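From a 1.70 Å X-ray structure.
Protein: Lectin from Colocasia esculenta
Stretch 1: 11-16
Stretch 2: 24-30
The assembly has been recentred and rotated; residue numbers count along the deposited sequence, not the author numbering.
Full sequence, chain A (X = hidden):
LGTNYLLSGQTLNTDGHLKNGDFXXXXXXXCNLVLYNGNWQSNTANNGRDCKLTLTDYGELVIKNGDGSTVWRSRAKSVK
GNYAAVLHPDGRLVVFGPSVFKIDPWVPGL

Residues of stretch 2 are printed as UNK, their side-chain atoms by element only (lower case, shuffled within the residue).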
# COMPACT_ATOMS: atom_id res chain seq x y z
N THR A 11 12.05 -6.08 -5.82
CA THR A 11 11.99 -7.42 -6.39
C THR A 11 11.52 -8.44 -5.35
O THR A 11 12.01 -8.44 -4.21
CB THR A 11 13.39 -7.83 -6.93
OG1 THR A 11 13.82 -6.93 -7.96
CG2 THR A 11 13.44 -9.26 -7.47
N LEU A 12 10.58 -9.30 -5.75
CA LEU A 12 10.16 -10.47 -4.98
C LEU A 12 10.97 -11.61 -5.59
O LEU A 12 10.72 -12.02 -6.72
CB LEU A 12 8.63 -10.70 -5.00
CG LEU A 12 8.10 -11.92 -4.21
CD1 LEU A 12 8.26 -11.74 -2.70
CD2 LEU A 12 6.64 -12.19 -4.52
N ASN A 13 12.04 -12.01 -4.88
CA ASN A 13 12.99 -13.02 -5.33
C ASN A 13 12.38 -14.43 -5.36
O ASN A 13 11.27 -14.65 -4.85
CB ASN A 13 14.23 -13.01 -4.44
CG ASN A 13 15.26 -11.99 -4.87
OD1 ASN A 13 15.26 -10.84 -4.41
ND2 ASN A 13 16.16 -12.39 -5.76
N THR A 14 13.12 -15.37 -5.98
CA THR A 14 12.75 -16.78 -6.13
C THR A 14 12.47 -17.39 -4.76
O THR A 14 13.27 -17.23 -3.83
CB THR A 14 13.87 -17.52 -6.89
OG1 THR A 14 14.29 -16.72 -7.99
CG2 THR A 14 13.42 -18.88 -7.39
N ASP A 15 11.30 -18.03 -4.64
CA ASP A 15 10.73 -18.68 -3.45
C ASP A 15 10.38 -17.66 -2.35
O ASP A 15 10.18 -18.03 -1.19
CB ASP A 15 11.64 -19.82 -2.91
CG ASP A 15 11.77 -20.99 -3.86
OD1 ASP A 15 10.73 -21.46 -4.39
OD2 ASP A 15 12.91 -21.47 -4.06
N GLY A 16 10.24 -16.39 -2.74
CA GLY A 16 9.87 -15.30 -1.84
C GLY A 16 8.38 -15.21 -1.63
O GLY A 16 7.59 -15.71 -2.44
N UNK A 24 -1.22 -16.17 0.89
CA UNK A 24 0.22 -16.28 0.69
C UNK A 24 0.59 -16.25 -0.80
O UNK A 24 0.35 -17.23 -1.52
c UNK A 24 0.70 -17.59 1.35
o UNK A 24 2.63 -18.84 1.96
c UNK A 24 2.20 -17.76 1.47
o UNK A 24 2.94 -16.83 1.09
N UNK A 25 1.20 -15.15 -1.24
CA UNK A 25 1.67 -14.98 -2.61
C UNK A 25 3.09 -15.47 -2.70
O UNK A 25 3.96 -14.94 -2.00
c UNK A 25 0.87 -13.59 -5.51
c UNK A 25 1.98 -13.22 -4.50
c UNK A 25 2.39 -11.77 -4.67
c UNK A 25 1.56 -13.50 -3.06
N UNK A 26 3.34 -16.49 -3.53
CA UNK A 26 4.67 -17.08 -3.65
C UNK A 26 5.19 -16.99 -5.10
O UNK A 26 4.52 -17.45 -6.03
c UNK A 26 6.15 -19.05 -3.02
c UNK A 26 4.71 -18.54 -3.12
c UNK A 26 4.01 -18.68 -1.77
N UNK A 27 6.39 -16.41 -5.27
CA UNK A 27 7.10 -16.39 -6.55
C UNK A 27 7.91 -17.67 -6.54
O UNK A 27 8.97 -17.71 -5.92
c UNK A 27 8.81 -15.07 -7.98
c UNK A 27 7.95 -15.11 -6.71
s UNK A 27 7.85 -14.91 -9.50
c UNK A 27 7.81 -16.63 -10.04
N UNK A 28 7.38 -18.74 -7.11
CA UNK A 28 7.99 -20.05 -6.96
C UNK A 28 9.20 -20.31 -7.86
O UNK A 28 9.38 -19.64 -8.87
n UNK A 28 4.60 -22.71 -7.55
c UNK A 28 6.96 -21.15 -7.19
o UNK A 28 3.97 -22.33 -5.44
c UNK A 28 5.80 -21.05 -6.21
c UNK A 28 4.73 -22.09 -6.37
N UNK A 29 10.02 -21.31 -7.46
CA UNK A 29 11.23 -21.75 -8.17
C UNK A 29 10.88 -22.39 -9.52
O UNK A 29 11.74 -22.45 -10.40
c UNK A 29 11.37 -23.88 -6.71
c UNK A 29 12.09 -22.70 -7.31
n UNK A 29 11.42 -23.99 -5.39
o UNK A 29 10.84 -24.74 -7.42
N UNK A 30 9.60 -22.80 -9.71
CA UNK A 30 9.12 -23.36 -10.97
C UNK A 30 8.55 -22.23 -11.87
O UNK A 30 7.84 -22.52 -12.83
o UNK A 30 6.50 -22.92 -9.87
o UNK A 30 5.80 -24.98 -10.21
c UNK A 30 6.69 -24.10 -10.24
c UNK A 30 8.08 -24.49 -10.73

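Position 24 opens the stretch in a strand. Its side chain has two carbons, the second carrying two oxygens, and it makes no contact with stretch 1. One methylene and a carboxylate make it Asp24; a charged group suits a partly exposed site, and OD1 is hydrogen-bonded just outside the stretches.

At position 25 there are four carbons, forked at the second, with no polar atom. One terminal methyl lies 4.3 Å from CD2 of Leu12. The fork beyond a methylene identifies Leu25, and a wholly apolar side chain suits this buried site.

Position 26 carries three carbons, branched directly at CB. Its CA approaches Gly16 O at 3.4 Å in a CA-H...O contact. With carbon alone on both branches, this is Val26, whose beta-branched shape is at ease in an extended strand.

Position 27 has an unbranched chain of two carbons, a sulfur and a last carbon. Its CB sits 3.9 Å from CD2 of Leu12 and 3.8 Å from the backbone O of Asn13. The thioether marks Met27, a long, flexible apolar chain fitted to a buried place; its CG packs 3.8 Å from Leu12 O, while its end leads away from stretch 1.

At position 28, three carbons end in one oxygen and one nitrogen, and CB points away from stretch 1. An amide after two methylenes gives Gln28. The amide serves partners other than stretch 1: NE2 donates to the side chain of position 30, and OE1 is bonded elsewhere in the structure.

Position 29 has two carbons, the second bearing one oxygen and one nitrogen. The nitrogen lies 2.8 Å from OD1 of Asp15, as a donor should, so the shorter amide is Asn29. CG2 of Thr14 rests 3.7 Å from its CA.

Position 30 shows two carbons and a terminal pair of oxygens, with no contact to stretch 1: Asp30, the carboxylate that accepts from Gln28 NE2 at OD1 (3.0 Å).

The contact joins a type II turn, Asn13 to Gly16, to the end of a strand. Gly16 N closes the turn on Asn13 O at 2.9 Å; a CB on Gly16 would clash with that oxygen. Asp15 N donates to Met27 O at 2.7 Å, and Met27 N to Gly16 O at 3.2 Å. Beside this backbone pairing, the Asp15 carboxylate receives weak bonds from Asn29, while Leu12 packs against Leu25 and Met27.

Stretch 2 (24-30) DLVMQND
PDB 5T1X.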